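Local coordinates for protein putative mannose-6-phosphate isomerase YvyI (Bacillus subtilis, PDB 1QWR) that probably catalyses the zinc-dependent interconversion of D-mannose 6-phosphate and D-fructose 6-phosphate, as a type 1 mannose-6-phosphate isomerase, at residues 7-12 with 52-57; 92-97 with 178-183; 109-114 with 193-198; 128-133 with 160-165; 271-276 with 295-300. All blocks are in the same frame, centred on the assembly; numbering follows the deposited sequence. Where two conformers were deposited one is given.

Contact 1. Residues 7-12 with 52-57; sequences SPIFLT and STVANG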
# COMPACT_ATOMS: atom_id res chain seq x y z
N SER A 7 -14.78 4.35 -18.25
CA SER A 7 -13.53 5.00 -18.61
C SER A 7 -12.64 5.06 -17.37
O SER A 7 -13.15 5.10 -16.23
CB SER A 7 -13.78 6.39 -19.18
OG SER A 7 -14.40 7.21 -18.22
N PRO A 8 -11.32 5.06 -17.58
CA PRO A 8 -10.36 5.10 -16.47
C PRO A 8 -10.58 6.30 -15.57
O PRO A 8 -10.90 7.40 -16.06
CB PRO A 8 -9.00 5.15 -17.19
CG PRO A 8 -9.28 4.39 -18.46
CD PRO A 8 -10.63 4.93 -18.87
N ILE A 9 -10.40 6.12 -14.26
CA ILE A 9 -10.58 7.22 -13.31
C ILE A 9 -9.23 7.49 -12.67
O ILE A 9 -8.78 6.71 -11.84
CB ILE A 9 -11.61 6.83 -12.22
CG1 ILE A 9 -12.95 6.49 -12.88
CG2 ILE A 9 -11.77 7.97 -11.18
CD1 ILE A 9 -13.89 5.73 -11.95
N PHE A 10 -8.57 8.58 -13.06
CA PHE A 10 -7.26 8.90 -12.52
C PHE A 10 -7.40 9.64 -11.21
O PHE A 10 -8.36 10.40 -11.01
CB PHE A 10 -6.45 9.72 -13.52
CG PHE A 10 -5.94 8.92 -14.69
CD1 PHE A 10 -4.64 8.41 -14.69
CD2 PHE A 10 -6.77 8.63 -15.76
CE1 PHE A 10 -4.18 7.60 -15.75
CE2 PHE A 10 -6.33 7.82 -16.83
CZ PHE A 10 -5.03 7.31 -16.81
N LEU A 11 -6.44 9.42 -10.32
CA LEU A 11 -6.45 10.02 -8.99
C LEU A 11 -5.26 10.93 -8.76
O LEU A 11 -4.14 10.61 -9.12
CB LEU A 11 -6.47 8.92 -7.92
CG LEU A 11 -7.72 8.06 -8.14
CD1 LEU A 11 -7.68 6.82 -7.29
CD2 LEU A 11 -8.94 8.93 -7.82
N THR A 12 -5.52 12.07 -8.13
CA THR A 12 -4.46 13.02 -7.82
C THR A 12 -3.89 12.63 -6.48
O THR A 12 -4.63 12.50 -5.51
CB THR A 12 -5.00 14.43 -7.71
OG1 THR A 12 -5.49 14.84 -8.99
CG2 THR A 12 -3.89 15.39 -7.23
N SER A 52 -8.07 10.78 -2.09
CA SER A 52 -7.66 11.13 -3.44
C SER A 52 -8.80 11.88 -4.09
O SER A 52 -9.95 11.66 -3.79
CB SER A 52 -7.41 9.87 -4.27
OG SER A 52 -6.46 9.01 -3.66
N THR A 53 -8.47 12.76 -5.03
CA THR A 53 -9.50 13.48 -5.76
C THR A 53 -9.39 13.03 -7.21
O THR A 53 -8.29 12.77 -7.68
CB THR A 53 -9.29 15.01 -5.68
OG1 THR A 53 -7.94 15.32 -6.06
CG2 THR A 53 -9.53 15.51 -4.28
N VAL A 54 -10.53 12.89 -7.89
CA VAL A 54 -10.54 12.48 -9.29
C VAL A 54 -9.87 13.54 -10.14
O VAL A 54 -10.20 14.74 -10.07
CB VAL A 54 -11.97 12.26 -9.77
CG1 VAL A 54 -11.97 11.88 -11.24
CG2 VAL A 54 -12.62 11.18 -8.92
N ALA A 55 -8.93 13.10 -10.95
CA ALA A 55 -8.13 13.98 -11.78
C ALA A 55 -8.66 14.24 -13.17
O ALA A 55 -8.20 15.18 -13.83
CB ALA A 55 -6.69 13.42 -11.87
N ASN A 56 -9.63 13.45 -13.62
CA ASN A 56 -10.14 13.59 -14.99
C ASN A 56 -11.59 13.21 -15.15
O ASN A 56 -12.20 12.61 -14.26
CB ASN A 56 -9.38 12.67 -15.93
CG ASN A 56 -9.68 11.19 -15.63
OD1 ASN A 56 -9.40 10.72 -14.53
ND2 ASN A 56 -10.26 10.48 -16.60
N GLY A 57 -12.13 13.51 -16.33
CA GLY A 57 -13.50 13.15 -16.65
C GLY A 57 -14.57 13.93 -15.92
O GLY A 57 -14.28 14.91 -15.24
O HOH W 1 -6.13 14.41 -4.30

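Contact 2. Residues 92-97 with 178-183; sequences VKEDTS and LCKGAL. With SO4 (sulfate ion), chain C.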
# COMPACT_ATOMS: atom_id res chain seq x y z
N VAL A 92 11.06 5.25 2.08
CA VAL A 92 11.64 4.91 3.37
C VAL A 92 13.14 5.23 3.35
O VAL A 92 13.98 4.37 3.08
CB VAL A 92 11.42 3.42 3.69
CG1 VAL A 92 11.78 3.13 5.17
CG2 VAL A 92 9.94 3.03 3.46
N LYS A 93 13.43 6.50 3.59
CA LYS A 93 14.80 7.01 3.61
C LYS A 93 15.47 6.51 4.89
O LYS A 93 16.59 5.99 4.85
CB LYS A 93 14.79 8.54 3.59
CG LYS A 93 16.18 9.15 3.52
CD LYS A 93 16.12 10.65 3.38
CE LYS A 93 17.54 11.24 3.34
NZ LYS A 93 17.51 12.73 3.26
N GLU A 94 14.79 6.70 6.02
CA GLU A 94 15.30 6.23 7.31
C GLU A 94 14.35 5.14 7.83
O GLU A 94 13.31 4.87 7.23
CB GLU A 94 15.38 7.38 8.32
CG GLU A 94 16.33 8.53 7.95
CD GLU A 94 17.77 8.08 7.75
OE1 GLU A 94 18.20 7.12 8.43
OE2 GLU A 94 18.49 8.70 6.93
N ASP A 95 14.69 4.51 8.96
CA ASP A 95 13.86 3.44 9.52
C ASP A 95 12.47 3.91 9.96
O ASP A 95 12.32 5.02 10.49
CB ASP A 95 14.53 2.83 10.76
CG ASP A 95 15.82 2.08 10.45
OD1 ASP A 95 15.91 1.41 9.41
OD2 ASP A 95 16.74 2.15 11.29
N THR A 96 11.44 3.08 9.76
CA THR A 96 10.13 3.51 10.24
C THR A 96 10.00 2.91 11.63
O THR A 96 10.82 2.08 12.04
CB THR A 96 8.94 3.01 9.38
OG1 THR A 96 8.83 1.59 9.50
CG2 THR A 96 9.13 3.38 7.91
N SER A 97 8.96 3.31 12.35
CA SER A 97 8.75 2.80 13.71
C SER A 97 8.44 1.31 13.74
O SER A 97 8.00 0.73 12.75
CB SER A 97 7.61 3.57 14.38
OG SER A 97 6.35 3.25 13.80
N LEU A 178 9.33 -1.26 8.15
CA LEU A 178 10.13 -1.18 6.94
C LEU A 178 11.40 -0.46 7.43
O LEU A 178 11.32 0.39 8.33
CB LEU A 178 9.42 -0.32 5.89
CG LEU A 178 8.26 -0.98 5.14
CD1 LEU A 178 7.54 0.07 4.29
CD2 LEU A 178 8.80 -2.11 4.26
N CYS A 179 12.55 -0.80 6.85
CA CYS A 179 13.79 -0.17 7.27
C CYS A 179 14.41 0.71 6.18
O CYS A 179 14.05 0.62 5.00
CB CYS A 179 14.77 -1.24 7.76
SG CYS A 179 14.12 -2.13 9.23
N LYS A 180 15.33 1.58 6.59
CA LYS A 180 15.97 2.53 5.68
C LYS A 180 16.44 1.98 4.34
O LYS A 180 16.93 0.86 4.25
CB LYS A 180 17.15 3.21 6.38
CG LYS A 180 18.34 2.31 6.61
CD LYS A 180 19.47 3.07 7.30
CE LYS A 180 19.88 4.30 6.50
NZ LYS A 180 20.91 5.11 7.21
N GLY A 181 16.28 2.82 3.31
CA GLY A 181 16.69 2.47 1.96
C GLY A 181 15.77 1.62 1.12
O GLY A 181 16.22 0.70 0.45
N ALA A 182 14.48 1.93 1.13
CA ALA A 182 13.51 1.14 0.37
C ALA A 182 12.46 2.04 -0.24
O ALA A 182 12.10 3.05 0.36
CB ALA A 182 12.83 0.12 1.31
N LEU A 183 11.99 1.67 -1.42
CA LEU A 183 10.95 2.39 -2.14
C LEU A 183 9.86 1.34 -2.31
O LEU A 183 10.06 0.36 -3.03
CB LEU A 183 11.46 2.84 -3.51
CG LEU A 183 10.41 3.52 -4.37
CD1 LEU A 183 9.96 4.82 -3.72
CD2 LEU A 183 11.03 3.80 -5.73
S SO4 C . 5.29 5.05 10.92
O1 SO4 C . 6.59 4.71 11.55
O2 SO4 C . 5.32 6.43 10.42
O3 SO4 C . 4.20 4.89 11.89
O4 SO4 C . 5.06 4.14 9.78

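Contact 3. Residues 109-114 with 193-198; sequences ENEEGE and ATYRVY. With SO4 (sulfate ion), chain C.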
# COMPACT_ATOMS: atom_id res chain seq x y z
N GLU A 109 -13.43 -1.90 17.70
CA GLU A 109 -13.70 -1.75 19.13
C GLU A 109 -12.92 -0.64 19.81
O GLU A 109 -13.46 0.07 20.68
CB GLU A 109 -13.40 -3.08 19.85
CG GLU A 109 -14.41 -4.18 19.55
CD GLU A 109 -15.81 -3.76 19.92
OE1 GLU A 109 -16.06 -3.55 21.13
OE2 GLU A 109 -16.67 -3.65 19.03
N ASN A 110 -11.66 -0.48 19.44
CA ASN A 110 -10.81 0.51 20.09
C ASN A 110 -10.49 1.78 19.31
O ASN A 110 -9.96 2.73 19.89
CB ASN A 110 -9.50 -0.16 20.51
CG ASN A 110 -9.73 -1.29 21.48
OD1 ASN A 110 -9.72 -1.10 22.70
ND2 ASN A 110 -9.97 -2.49 20.94
N GLU A 111 -10.80 1.79 18.02
CA GLU A 111 -10.51 2.97 17.20
C GLU A 111 -11.77 3.50 16.52
O GLU A 111 -11.74 3.93 15.37
CB GLU A 111 -9.43 2.66 16.13
CG GLU A 111 -8.09 2.13 16.67
CD GLU A 111 -7.51 2.95 17.82
OE1 GLU A 111 -7.55 4.20 17.75
OE2 GLU A 111 -7.02 2.34 18.79
N GLU A 112 -12.88 3.42 17.24
CA GLU A 112 -14.15 3.95 16.75
C GLU A 112 -14.59 3.59 15.33
O GLU A 112 -14.89 4.46 14.50
CB GLU A 112 -14.13 5.47 16.94
CG GLU A 112 -14.05 5.85 18.42
CD GLU A 112 -15.33 5.47 19.17
OE1 GLU A 112 -16.32 6.21 19.00
OE2 GLU A 112 -15.35 4.45 19.91
N GLY A 113 -14.63 2.29 15.05
CA GLY A 113 -15.09 1.82 13.75
C GLY A 113 -14.08 1.81 12.62
O GLY A 113 -14.43 1.48 11.48
N GLU A 114 -12.84 2.19 12.91
CA GLU A 114 -11.79 2.19 11.91
C GLU A 114 -11.60 0.73 11.49
O GLU A 114 -11.76 -0.17 12.30
CB GLU A 114 -10.49 2.71 12.53
CG GLU A 114 -9.35 2.87 11.57
CD GLU A 114 -9.40 4.21 10.85
OE1 GLU A 114 -8.49 4.51 10.05
OE2 GLU A 114 -10.35 4.97 11.09
N ALA A 193 -4.97 2.83 11.37
CA ALA A 193 -4.77 2.27 12.71
C ALA A 193 -3.39 1.67 12.91
O ALA A 193 -3.06 0.59 12.38
CB ALA A 193 -5.84 1.24 12.99
N THR A 194 -2.57 2.37 13.69
CA THR A 194 -1.19 1.95 13.94
C THR A 194 -0.79 2.08 15.40
O THR A 194 -0.97 3.13 15.99
CB THR A 194 -0.22 2.80 13.12
OG1 THR A 194 -0.50 2.62 11.73
CG2 THR A 194 1.23 2.40 13.41
N TYR A 195 -0.22 1.01 15.95
CA TYR A 195 0.23 1.01 17.34
C TYR A 195 1.75 0.86 17.32
O TYR A 195 2.28 -0.20 16.96
CB TYR A 195 -0.41 -0.14 18.13
CG TYR A 195 -1.94 -0.12 18.13
CD1 TYR A 195 -2.64 1.09 18.21
CD2 TYR A 195 -2.68 -1.30 18.05
CE1 TYR A 195 -4.04 1.11 18.23
CE2 TYR A 195 -4.07 -1.29 18.07
CZ TYR A 195 -4.74 -0.08 18.15
OH TYR A 195 -6.12 -0.07 18.16
N ARG A 196 2.46 1.92 17.69
CA ARG A 196 3.92 1.89 17.70
C ARG A 196 4.46 1.41 19.03
O ARG A 196 3.92 1.76 20.08
CB ARG A 196 4.50 3.29 17.49
CG ARG A 196 4.00 4.00 16.29
CD ARG A 196 4.89 5.20 15.98
NE ARG A 196 4.34 5.95 14.86
CZ ARG A 196 3.50 6.96 14.99
NH1 ARG A 196 3.11 7.35 16.20
NH2 ARG A 196 3.05 7.58 13.92
N VAL A 197 5.53 0.61 18.99
CA VAL A 197 6.13 0.15 20.24
C VAL A 197 7.49 0.82 20.41
O VAL A 197 7.98 0.95 21.52
CB VAL A 197 6.29 -1.39 20.29
CG1 VAL A 197 4.94 -2.06 20.03
CG2 VAL A 197 7.32 -1.87 19.29
N TYR A 198 8.09 1.26 19.30
CA TYR A 198 9.41 1.89 19.36
C TYR A 198 9.67 2.76 18.14
O TYR A 198 9.39 2.35 17.01
CB TYR A 198 10.50 0.81 19.43
CG TYR A 198 11.89 1.37 19.65
CD1 TYR A 198 12.14 2.30 20.65
CD2 TYR A 198 12.96 0.93 18.86
CE1 TYR A 198 13.43 2.79 20.88
CE2 TYR A 198 14.26 1.42 19.09
CZ TYR A 198 14.48 2.35 20.10
OH TYR A 198 15.74 2.85 20.31
S SO4 C . 5.29 5.05 10.92
O1 SO4 C . 6.59 4.71 11.55
O2 SO4 C . 5.32 6.43 10.42
O3 SO4 C . 4.20 4.89 11.89
O4 SO4 C . 5.06 4.14 9.78

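Contact 4. Residues 128-133 with 160-165; sequences ENAEII and IKIKPG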
# COMPACT_ATOMS: atom_id res chain seq x y z
N GLU A 128 21.34 -2.21 -1.56
CA GLU A 128 21.92 -3.54 -1.48
C GLU A 128 21.75 -4.27 -0.14
O GLU A 128 21.41 -5.45 -0.14
CB GLU A 128 23.42 -3.47 -1.85
CG GLU A 128 24.18 -4.80 -1.68
CD GLU A 128 24.67 -5.04 -0.25
OE1 GLU A 128 25.48 -4.22 0.26
OE2 GLU A 128 24.24 -6.04 0.38
N ASN A 129 21.98 -3.61 0.98
CA ASN A 129 21.85 -4.30 2.27
C ASN A 129 20.55 -4.01 3.01
O ASN A 129 20.49 -4.10 4.25
CB ASN A 129 23.03 -3.94 3.18
CG ASN A 129 23.07 -2.46 3.50
OD1 ASN A 129 22.07 -1.76 3.39
ND2 ASN A 129 24.24 -1.98 3.91
N ALA A 130 19.50 -3.68 2.27
CA ALA A 130 18.20 -3.37 2.87
C ALA A 130 17.56 -4.56 3.59
O ALA A 130 17.73 -5.72 3.21
CB ALA A 130 17.24 -2.83 1.78
N GLU A 131 16.81 -4.24 4.64
CA GLU A 131 16.11 -5.25 5.41
C GLU A 131 14.74 -4.71 5.83
O GLU A 131 14.42 -3.54 5.65
CB GLU A 131 16.83 -5.57 6.72
CG GLU A 131 18.28 -5.95 6.65
CD GLU A 131 18.83 -6.19 8.06
OE1 GLU A 131 18.82 -5.23 8.87
OE2 GLU A 131 19.27 -7.32 8.35
N ILE A 132 13.97 -5.61 6.42
CA ILE A 132 12.68 -5.27 7.01
C ILE A 132 12.62 -6.05 8.33
O ILE A 132 13.33 -7.05 8.50
CB ILE A 132 11.48 -5.69 6.13
CG1 ILE A 132 11.45 -7.20 5.95
CG2 ILE A 132 11.54 -4.94 4.80
CD1 ILE A 132 10.16 -7.73 5.29
N ILE A 133 11.81 -5.56 9.25
CA ILE A 133 11.60 -6.23 10.53
C ILE A 133 10.24 -6.89 10.31
O ILE A 133 9.27 -6.21 9.93
CB ILE A 133 11.52 -5.23 11.68
CG1 ILE A 133 12.89 -4.60 11.89
CG2 ILE A 133 11.05 -5.93 12.96
CD1 ILE A 133 12.88 -3.37 12.79
N ILE A 160 14.44 -9.74 7.85
CA ILE A 160 14.49 -10.40 6.56
C ILE A 160 15.22 -9.50 5.59
O ILE A 160 14.93 -8.31 5.51
CB ILE A 160 13.08 -10.67 6.01
CG1 ILE A 160 12.31 -11.58 6.98
CG2 ILE A 160 13.17 -11.31 4.63
CD1 ILE A 160 10.89 -11.92 6.51
N LYS A 161 16.17 -10.08 4.86
CA LYS A 161 16.96 -9.35 3.88
C LYS A 161 16.10 -9.25 2.63
O LYS A 161 15.59 -10.25 2.15
CB LYS A 161 18.26 -10.10 3.57
CG LYS A 161 19.42 -9.18 3.29
CD LYS A 161 19.08 -8.21 2.18
CE LYS A 161 20.11 -7.11 2.06
NZ LYS A 161 19.57 -6.00 1.25
N ILE A 162 15.96 -8.04 2.10
CA ILE A 162 15.12 -7.84 0.92
C ILE A 162 15.87 -7.35 -0.32
O ILE A 162 16.98 -6.84 -0.22
CB ILE A 162 14.01 -6.81 1.21
CG1 ILE A 162 14.64 -5.45 1.51
CG2 ILE A 162 13.17 -7.29 2.39
CD1 ILE A 162 13.64 -4.27 1.51
N LYS A 163 15.22 -7.50 -1.47
CA LYS A 163 15.79 -7.06 -2.74
C LYS A 163 14.65 -6.55 -3.64
O LYS A 163 13.48 -6.83 -3.39
CB LYS A 163 16.50 -8.24 -3.43
CG LYS A 163 15.58 -9.38 -3.87
CD LYS A 163 16.39 -10.55 -4.45
CE LYS A 163 15.50 -11.75 -4.76
NZ LYS A 163 14.91 -11.67 -6.13
N PRO A 164 14.98 -5.79 -4.69
CA PRO A 164 13.92 -5.28 -5.57
C PRO A 164 13.09 -6.42 -6.16
O PRO A 164 13.64 -7.46 -6.52
CB PRO A 164 14.69 -4.50 -6.64
CG PRO A 164 15.94 -4.08 -5.91
CD PRO A 164 16.30 -5.30 -5.10
N GLY A 165 11.78 -6.22 -6.24
CA GLY A 165 10.94 -7.26 -6.79
C GLY A 165 10.30 -8.14 -5.73
O GLY A 165 9.36 -8.88 -6.05
O HOH W 2 18.97 -6.07 -2.04

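Contact 5. Residues 271-276 with 295-300; sequences LICSVI and DHFILP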
# COMPACT_ATOMS: atom_id res chain seq x y z
N LEU A 271 -10.55 -2.33 -10.79
CA LEU A 271 -9.11 -2.59 -10.62
C LEU A 271 -8.42 -1.32 -10.19
O LEU A 271 -8.67 -0.26 -10.76
CB LEU A 271 -8.49 -3.05 -11.94
CG LEU A 271 -8.94 -4.40 -12.51
CD1 LEU A 271 -8.13 -4.69 -13.79
CD2 LEU A 271 -8.73 -5.51 -11.46
N ILE A 272 -7.57 -1.44 -9.18
CA ILE A 272 -6.77 -0.33 -8.66
C ILE A 272 -5.40 -0.49 -9.34
O ILE A 272 -4.76 -1.54 -9.19
CB ILE A 272 -6.57 -0.45 -7.15
CG1 ILE A 272 -7.92 -0.26 -6.45
CG2 ILE A 272 -5.50 0.58 -6.67
CD1 ILE A 272 -7.90 -0.62 -4.95
N CYS A 273 -4.93 0.56 -10.03
CA CYS A 273 -3.69 0.49 -10.80
C CYS A 273 -2.70 1.61 -10.52
O CYS A 273 -3.09 2.79 -10.45
CB CYS A 273 -4.02 0.54 -12.31
SG CYS A 273 -5.31 -0.64 -12.84
N SER A 274 -1.42 1.24 -10.38
CA SER A 274 -0.30 2.17 -10.13
C SER A 274 0.81 1.89 -11.15
O SER A 274 1.30 0.75 -11.27
CB SER A 274 0.29 1.99 -8.71
OG SER A 274 -0.66 2.27 -7.70
N VAL A 275 1.20 2.90 -11.92
CA VAL A 275 2.27 2.72 -12.90
C VAL A 275 3.58 3.01 -12.19
O VAL A 275 3.87 4.15 -11.85
CB VAL A 275 2.10 3.68 -14.07
CG1 VAL A 275 3.17 3.43 -15.12
CG2 VAL A 275 0.68 3.50 -14.65
N ILE A 276 4.39 1.97 -11.95
CA ILE A 276 5.61 2.17 -11.21
C ILE A 276 6.86 2.32 -12.05
O ILE A 276 7.91 2.69 -11.52
CB ILE A 276 5.82 1.04 -10.16
CG1 ILE A 276 5.89 -0.32 -10.88
CG2 ILE A 276 4.70 1.11 -9.08
CD1 ILE A 276 6.36 -1.48 -9.97
N ASP A 295 1.36 7.60 -12.39
CA ASP A 295 -0.11 7.65 -12.53
C ASP A 295 -0.74 6.57 -11.65
O ASP A 295 -0.20 5.46 -11.52
CB ASP A 295 -0.57 7.36 -13.96
CG ASP A 295 -0.36 8.52 -14.92
OD1 ASP A 295 -0.32 9.69 -14.48
OD2 ASP A 295 -0.25 8.24 -16.13
N HIS A 296 -1.89 6.89 -11.07
CA HIS A 296 -2.66 5.96 -10.26
C HIS A 296 -4.09 6.11 -10.76
O HIS A 296 -4.58 7.24 -10.94
CB HIS A 296 -2.57 6.33 -8.78
CG HIS A 296 -1.17 6.28 -8.26
ND1 HIS A 296 -0.50 5.09 -8.02
CD2 HIS A 296 -0.29 7.27 -8.00
CE1 HIS A 296 0.73 5.35 -7.63
NE2 HIS A 296 0.89 6.67 -7.62
N PHE A 297 -4.76 4.99 -10.99
CA PHE A 297 -6.12 5.05 -11.51
C PHE A 297 -6.91 3.81 -11.22
O PHE A 297 -6.36 2.75 -10.87
CB PHE A 297 -6.10 5.30 -13.03
CG PHE A 297 -5.36 4.25 -13.82
CD1 PHE A 297 -6.05 3.17 -14.42
CD2 PHE A 297 -3.99 4.34 -14.00
CE1 PHE A 297 -5.36 2.21 -15.18
CE2 PHE A 297 -3.29 3.38 -14.76
CZ PHE A 297 -3.97 2.31 -15.36
N ILE A 298 -8.22 3.96 -11.36
CA ILE A 298 -9.14 2.86 -11.15
C ILE A 298 -9.83 2.56 -12.47
O ILE A 298 -10.25 3.47 -13.19
CB ILE A 298 -10.21 3.25 -10.09
CG1 ILE A 298 -9.56 3.23 -8.70
CG2 ILE A 298 -11.41 2.29 -10.17
CD1 ILE A 298 -10.48 3.76 -7.61
N LEU A 299 -9.87 1.27 -12.82
CA LEU A 299 -10.60 0.85 -14.01
C LEU A 299 -11.92 0.36 -13.40
O LEU A 299 -11.96 -0.61 -12.62
CB LEU A 299 -9.88 -0.31 -14.74
CG LEU A 299 -8.49 0.05 -15.30
CD1 LEU A 299 -7.81 -1.17 -15.96
CD2 LEU A 299 -8.66 1.18 -16.32
N PRO A 300 -13.03 1.03 -13.76
CA PRO A 300 -14.39 0.73 -13.28
C PRO A 300 -14.95 -0.62 -13.69
O PRO A 300 -14.40 -1.30 -14.57
CB PRO A 300 -15.20 1.90 -13.84
CG PRO A 300 -14.53 2.18 -15.12
CD PRO A 300 -13.05 2.11 -14.76

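Contact 1. Residues 7-12 with 52-57
The carboxamide of Asn-56 grips the backbone of residues 7-12 at two points. Its OD1 accepts the amide of Phe-10 (N to OD1 2.7 Å) in the plane of the carbonyl, while ND2 donates almost straight to the carbonyl of Pro-8 (ND2 to O 3.2 Å, 177° at the hydrogen). With CG of Asn-56 between its own N and carbonyl carbon (chi1 67°), the amide is turned to the facing backbone, and the paired bonds fix which end of it is oxygen. Two backbone bonds carry the pairing on: Ala-55 N to Phe-10 O at 2.8 Å and Thr-12 N to Thr-53 O at 2.9 Å. Strand 9-17 thus takes the short, weakly bonded strand 53-54 as an antiparallel neighbour, with Leu-11 and Val-54 a non-hydrogen-bonded pair, and the Asn-56 amide continues the bonding toward Pro-8. An alanine at Asn-56 would lose both amide bonds and would probably loosen the chain around Pro-8 and Phe-10. OD1 also lies at the edge of the Phe-10 ring, whose plane stands 76° from the amide. Ile-9 crosses Val-54 obliquely, CG2 to CG1 at 3.9 Å, and both side chains rest on Leu-67 of helix 64-70. CB of Leu-11 meets CB of Ser-52 at 3.9 Å; the Ser-52 hydroxyl is bonded to Ser-45 N. Beyond Thr-12, one water joins its carbonyl to the Thr-53 hydroxyl.

Contact 2. Residues 92-97 with 178-183
Leu-178 O is satisfied twice by one residue. Thr-96 N reaches Leu-178 O nearly along the C=O axis at 3.0 Å, and Thr-96 OG1 donates to a lone pair of the same oxygen in the carbonyl plane, also at 3.0 Å. The threonine hydroxyl can do this because it lies between its own N and carbonyl carbon (chi1 67°); it also accepts from Lys-99 NZ. One residue earlier, Asp-95 turns OD1 to the amide of Lys-180 (OD1 to N 2.9 Å, 172° at the hydrogen), which meets the carboxylate from above its plane, 26° out of it. The backbone carbonyl of Asp-95 is taken by Arg-202. Val-92 and Ala-182 exchange backbone bonds, Val-92 N to Ala-182 O at 3.0 Å and Ala-182 N to Val-92 O at 3.2 Å, and Val-92 O receives a weak further bond from Gly-181 N. At the surface, Glu-94 and Lys-180 run side by side to a long salt bridge, OE1 to NZ 3.6 Å. The Val-92 and Leu-178 side chains cross at about a right angle, CG2 against CD1, and Val-92 also lies against the Ala-182 methyl. Ser-97 gives both N and OG to sulfate O1 (OG to O1 2.7 Å), an anion also bound by Lys-18, Trp-20, Lys-99, Arg-196 and Arg-210. With Gly-181 and Ala-182 both facing Val-92, and Gly-181 at positive phi, the end of the strand pair 85-92 and 182-189 forms a G1 beta bulge, set in the cupin-type catalytic domain with the Leu-178 side chain about 6 Å from the zinc ion.

Contact 3. Residues 109-114 with 193-198
In the cupin-type catalytic half, a tip-to-tip bond between Tyr-195 and Glu-111 joins strand 195-198, which carries Arg-196, the active-site residue inferred by similarity, to the loop that follows helix 104-110 and makes a type I' turn. The phenol OH of Tyr-195 donates to Glu-111 OE2 at 2.6 Å, using the anti lone pair, the one turned away from the other carboxylate oxygen. The carboxylate carbon lies in the ring plane at the edge, and the two planes stand 64° apart. With CG of Glu-111 anti to the carbonyl carbon (chi1 -57°), a bend at chi2 (-49°) turns the carboxylate toward the phenol. Lys-216 of helix 214-220 forms a salt bridge with the same OE2, so this oxygen has two partners; the lysine would probably help keep the glutamate ionised.

Outward from this pair, the turn, closed by Glu-114 N to Glu-111 O at 3.2 Å, brings Glu-114 against Ala-193, CG to CB 4.1 Å. Its OE1 is held by Asp-192 N and His-47 NE2, while Ala-193 O accepts from ND1 of the zinc ligand His-101. Arg-196 leaves the strand with its chain extended from CG to NE, and NE donates to sulfate O3 at 3.2 Å, the oxygen lying at the guanidinium edge.

Contact 4. Residues 128-133 with 160-165
Residues 131-132 and 160-161 pair antiparallel, with Ile-132 and Ile-160 exchanging both backbone bonds (each N to O 3.0 Å) and Glu-131 facing Lys-161 as the adjoining non-hydrogen-bonded pair. Just beyond the strand ends, Ile-162 N donates to Ala-130 O at 3.1 Å, approaching 38° above the carbonyl plane. Ile-132 and Ile-160 lie side by side, pointing the same way, CG1 of the first on CB of the second at 3.8 Å. Ile-162 crosses Ile-132 at about a right angle and places its CG1 on the Ala-130 methyl at 3.7 Å. Ile-132 and Ile-162 both put CG1 in the crowded position between N and the carbonyl carbon (chi1 62° and 64°), with CG2 anti to the carbonyl carbon, and it is these CG2 methyls that meet, 3.7 Å apart. This pairing forms one edge of the small sheet 157-161, 131-136, 176-178 in the zinc-binding half of the protein; Tyr-168 of strand 167-170 touches all three isoleucines, and the Ile-132 side chain lies about 10 Å from the zinc. An alanine at Ile-162 would lose the branches that meet Ala-130 and Ile-132 and would probably leave this apolar cluster less tightly packed. On the other face, Lys-161 bends at chi2 and brings NZ among the carbonyls of Glu-128, Ala-130 and its neighbour Ile-162, though the modelled NZ is too crowded for its exact place to be trusted. Glu-131 instead sends OE1 to a salt bridge with Arg-159.

Contact 5. Residues 271-276 with 295-300
Strands 271-276 and 296-299 are antiparallel neighbours in the C-terminal cupin domain, their axes 4.8 Å apart at closest approach and 151° apart in direction. Leu-271 with Leu-299 and Cys-273 with Phe-297 are hydrogen-bonded pairs, each exchanging two backbone bonds; of these, Cys-273 N to Phe-297 O is 2.7 Å and runs nearly along the C=O axis. Val-275 N extends the series to Asp-295 O at 2.9 Å. On the face bearing Cys-273 and Phe-297, CG of Phe-297 takes the crowded position between N and carbonyl carbon (chi1 59°), which lays the ring across its partner. Cys-273 CB then sits over one face of the Phe-297 ring, 3.6 Å from the centroid in a CH-pi contact, and SG stands obliquely at 4.3 Å from that centroid. The ring edge meets Val-275 CG2, 4.0 Å from Phe-297 CE2, while Leu-299 CD1 closes on Cys-273 SG, also at 4.0 Å. Ile-272, Ser-274, His-296 and Ile-298 occupy the other face, which packs against strands 38-44 and 85-92. There Ser-274 OG lies in the plane of the imidazole, 2.8 Å from His-296 ND1, and either atom could be the donor. Tyr-31 OH is hydrogen-bonded to NE2. With both ring nitrogens engaged in this buried setting, the imidazole is held in its rotation, and a neutral ring, whichever nitrogen is protonated, would probably suit these two hydroxyl partners.

How the contacts relate
From the N terminus, contact 1 closes first, bringing residues 52-57 back onto the opening strand. Contacts 2 and 3 follow and cross, since 109-114 falls between the segments of contact 2 and 193-198 comes after them; they meet where Ser-97 touches Arg-196, and share the sulfate. Contact 4 is a shorter closure lying within the spans of both, and it packs against contact 2 through Cys-179 on Glu-131 and Leu-178 on Ile-132. Contact 5 closes last, in the C-terminal cupin domain. Although distant in sequence, contacts 1 and 5 touch: strand 9-17 pairs with strand 296-299, probably through Ile-9 O to Ile-298 N and Leu-11 N to His-296 O, joining the N-terminal strand to the C-terminal cupin domain.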